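Side-chain contact in transcription regulator (Haloarcula marismortui ATCC 43049, PDB 3CRJ), which probably binds a cis-regulatory DNA region as a transcription factor of the TetR family, through a predicted N-terminal helix-turn-helix: residues K99-P104 against E182-R187. Sequence-based numbering, arbitrary orientation.
Sequences KPQENP and ELETAR
Gln101 lies along Leu183, the two side chains running antiparallel beside each other. Its methylene CG rests on the methyl CD1 of Leu183, with 3.5 Å between the two carbons. With CG turned away from the carbonyl carbon (chi1 -76°) and the chain extended beyond it, the amide reaches past the leucine branch to the start of Glu184. There the amide nitrogen NE2 of Gln101 comes to 3.7 Å from CB of Leu183, but its hydrogen bond goes back to the carbonyl O of Leu97, the last residue of helix 85-97. That bond probably sets the turn of the amide, with OE1 of Gln101 over Glu184, 3.8 Å from CB of Glu184. The Glu184 side chain crosses that of Gln101 at about a right angle, amide and carboxylate planes 84° apart; OE1 of Gln101 and OE2 of Glu184, both acceptors, lie 3.7 Å apart without a bond between them. Pro100 adds to the apolar patch, its CB 4.4 Å from CD1 of Leu183. With an alanine at Gln101 the CD1 side of Leu183 would probably be uncovered and the Leu97 carbonyl left without its side-chain donor. The contact thus joins the loop between helices 85-97 and 104-115 to the first turns of helix 181-198 in the C-terminal domain, which in TetR-family regulators commonly carries ligand binding and dimerisation. Leu183 also packs on Ala170 and Ala174 of helix 156-176, while Arg187, one turn on, ties helix 181-198 to helix 85-97 by a salt bridge with Asp94.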
ATOM      1  N   LYS A  99      11.807 -12.450  -3.540  1.00 72.44           N
ATOM      2  CA  LYS A  99      12.265 -12.043  -4.883  1.00 74.61           C
ATOM      3  C   LYS A  99      12.233 -10.523  -5.136  1.00 75.52           C
ATOM      4  O   LYS A  99      13.204  -9.998  -5.688  1.00 75.54           O
ATOM      5  CB  LYS A  99      11.489 -12.770  -6.003  1.00 74.64           C
ATOM      6  CG  LYS A  99      11.543 -14.291  -5.939  1.00 76.28           C
ATOM      7  CD  LYS A  99      12.964 -14.865  -6.175  1.00 76.72           C
ATOM      8  CE  LYS A  99      12.965 -16.405  -6.333  1.00 75.70           C
ATOM      9  NZ  LYS A  99      12.103 -17.148  -5.367  1.00 74.35           N
ATOM     10  N   PRO A 100      11.125  -9.820  -4.751  1.00 76.47           N
ATOM     11  CA  PRO A 100      11.013  -8.376  -5.027  1.00 77.56           C
ATOM     12  C   PRO A 100      11.944  -7.490  -4.197  1.00 78.72           C
ATOM     13  O   PRO A 100      11.930  -6.249  -4.372  1.00 78.85           O
ATOM     14  CB  PRO A 100       9.550  -8.050  -4.701  1.00 77.17           C
ATOM     15  CG  PRO A 100       8.871  -9.360  -4.599  1.00 77.32           C
ATOM     16  CD  PRO A 100       9.910 -10.302  -4.081  1.00 76.47           C
ATOM     17  N   GLN A 101      12.744  -8.112  -3.319  1.00 79.61           N
ATOM     18  CA  GLN A 101      13.801  -7.394  -2.598  1.00 80.61           C
ATOM     19  C   GLN A 101      14.947  -6.973  -3.525  1.00 81.29           C
ATOM     20  O   GLN A 101      15.975  -6.489  -3.032  1.00 81.64           O
ATOM     21  CB  GLN A 101      14.290  -8.171  -1.357  1.00 80.53           C
ATOM     22  CG  GLN A 101      13.292  -8.101  -0.170  1.00 80.61           C
ATOM     23  CD  GLN A 101      13.492  -9.176   0.909  1.00 80.46           C
ATOM     24  OE1 GLN A 101      14.551  -9.278   1.527  1.00 80.45           O
ATOM     25  NE2 GLN A 101      12.447  -9.949   1.167  1.00 79.67           N
ATOM     26  N   GLU A 102      14.756  -7.151  -4.855  1.00 82.02           N
ATOM     27  CA  GLU A 102      15.649  -6.590  -5.929  1.00 82.21           C
ATOM     28  C   GLU A 102      14.982  -5.756  -7.079  1.00 82.30           C
ATOM     29  O   GLU A 102      15.578  -5.599  -8.155  1.00 82.33           O
ATOM     30  CB  GLU A 102      16.537  -7.684  -6.532  1.00 82.08           C
ATOM     31  CG  GLU A 102      17.546  -8.275  -5.578  1.00 82.47           C
ATOM     32  CD  GLU A 102      16.881  -9.043  -4.455  1.00 82.85           C
ATOM     33  OE1 GLU A 102      15.882  -9.744  -4.721  1.00 83.76           O
ATOM     34  OE2 GLU A 102      17.337  -8.926  -3.297  1.00 83.22           O
ATOM     35  N   ASN A 103      13.772  -5.229  -6.860  1.00 82.04           N
ATOM     36  CA  ASN A 103      13.134  -4.323  -7.831  1.00 81.96           C
ATOM     37  C   ASN A 103      12.738  -2.926  -7.258  1.00 81.20           C
ATOM     38  O   ASN A 103      11.880  -2.223  -7.806  1.00 81.61           O
ATOM     39  CB  ASN A 103      11.962  -5.024  -8.560  1.00 82.34           C
ATOM     40  CG  ASN A 103      10.582  -4.737  -7.921  1.00 84.44           C
ATOM     41  OD1 ASN A 103      10.387  -4.855  -6.703  1.00 85.92           O
ATOM     42  ND2 ASN A 103       9.619  -4.367  -8.762  1.00 86.02           N
ATOM     43  N   PRO A 104      13.418  -2.484  -6.197  1.00 80.00           N
ATOM     44  CA  PRO A 104      12.926  -1.309  -5.486  1.00 79.42           C
ATOM     45  C   PRO A 104      12.616  -0.066  -6.348  1.00 78.79           C
ATOM     46  O   PRO A 104      11.772   0.752  -5.958  1.00 79.50           O
ATOM     47  CB  PRO A 104      14.061  -0.998  -4.500  1.00 79.35           C
ATOM     48  CG  PRO A 104      14.770  -2.294  -4.326  1.00 79.46           C
ATOM     49  CD  PRO A 104      14.684  -2.986  -5.632  1.00 79.70           C
ATOM     50  N   GLU A 182      11.293  -4.191   4.916  1.00 60.67           N
ATOM     51  CA  GLU A 182       9.869  -4.281   5.141  1.00 60.35           C
ATOM     52  C   GLU A 182       9.243  -5.548   4.564  1.00 60.38           C
ATOM     53  O   GLU A 182       8.278  -6.099   5.121  1.00 59.91           O
ATOM     54  CB  GLU A 182       9.169  -3.095   4.500  1.00 60.63           C
ATOM     55  CG  GLU A 182       9.502  -1.784   5.131  1.00 61.00           C
ATOM     56  CD  GLU A 182       8.855  -1.577   6.477  1.00 61.56           C
ATOM     57  OE1 GLU A 182       9.409  -0.777   7.262  1.00 64.04           O
ATOM     58  OE2 GLU A 182       7.790  -2.173   6.748  1.00 62.86           O
ATOM     59  N   LEU A 183       9.784  -5.997   3.439  1.00 59.67           N
ATOM     60  CA  LEU A 183       9.333  -7.225   2.851  1.00 58.92           C
ATOM     61  C   LEU A 183       9.868  -8.394   3.661  1.00 58.61           C
ATOM     62  O   LEU A 183       9.193  -9.419   3.803  1.00 58.51           O
ATOM     63  CB  LEU A 183       9.787  -7.316   1.387  1.00 58.68           C
ATOM     64  CG  LEU A 183       9.514  -6.128   0.458  1.00 58.15           C
ATOM     65  CD1 LEU A 183      10.386  -6.198  -0.796  1.00 55.32           C
ATOM     66  CD2 LEU A 183       8.058  -6.054   0.095  1.00 55.38           C
ATOM     67  N   GLU A 184      11.079  -8.253   4.185  1.00 58.65           N
ATOM     68  CA  GLU A 184      11.712  -9.359   4.880  1.00 59.40           C
ATOM     69  C   GLU A 184      10.970  -9.596   6.204  1.00 59.13           C
ATOM     70  O   GLU A 184      10.695 -10.755   6.563  1.00 59.39           O
ATOM     71  CB  GLU A 184      13.211  -9.122   5.063  1.00 60.08           C
ATOM     72  CG  GLU A 184      14.002 -10.244   5.742  1.00 64.43           C
ATOM     73  CD  GLU A 184      14.094 -11.554   4.906  1.00 71.27           C
ATOM     74  OE1 GLU A 184      13.149 -12.398   4.953  1.00 70.95           O
ATOM     75  OE2 GLU A 184      15.146 -11.752   4.227  1.00 74.77           O
ATOM     76  N   THR A 185      10.581  -8.520   6.893  1.00 58.36           N
ATOM     77  CA  THR A 185       9.755  -8.686   8.095  1.00 58.10           C
ATOM     78  C   THR A 185       8.356  -9.211   7.739  1.00 57.53           C
ATOM     79  O   THR A 185       7.813 -10.090   8.451  1.00 58.22           O
ATOM     80  CB  THR A 185       9.605  -7.411   8.958  1.00 58.23           C
ATOM     81  OG1 THR A 185       8.511  -6.644   8.460  1.00 60.25           O
ATOM     82  CG2 THR A 185      10.890  -6.551   9.007  1.00 57.50           C
ATOM     83  N   ALA A 186       7.769  -8.684   6.664  1.00 56.10           N
ATOM     84  CA  ALA A 186       6.459  -9.176   6.200  1.00 55.76           C
ATOM     85  C   ALA A 186       6.472 -10.656   5.821  1.00 55.40           C
ATOM     86  O   ALA A 186       5.499 -11.368   6.054  1.00 55.42           O
ATOM     87  CB  ALA A 186       5.920  -8.345   5.053  1.00 55.47           C
ATOM     88  N   ARG A 187       7.579 -11.117   5.253  1.00 54.99           N
ATOM     89  CA  ARG A 187       7.743 -12.531   4.983  1.00 54.59           C
ATOM     90  C   ARG A 187       7.557 -13.309   6.261  1.00 54.39           C
ATOM     91  O   ARG A 187       6.888 -14.345   6.243  1.00 55.44           O
ATOM     92  CB  ARG A 187       9.122 -12.824   4.357  1.00 54.76           C
ATOM     93  CG  ARG A 187       9.301 -14.251   3.871  1.00 54.55           C
ATOM     94  CD  ARG A 187       8.053 -14.741   3.079  1.00 55.67           C
ATOM     95  NE  ARG A 187       8.077 -16.184   2.793  1.00 55.52           N
ATOM     96  CZ  ARG A 187       7.573 -17.130   3.585  1.00 55.63           C
ATOM     97  NH1 ARG A 187       6.993 -16.810   4.743  1.00 56.37           N
ATOM     98  NH2 ARG A 187       7.655 -18.408   3.223  1.00 53.97           N
TER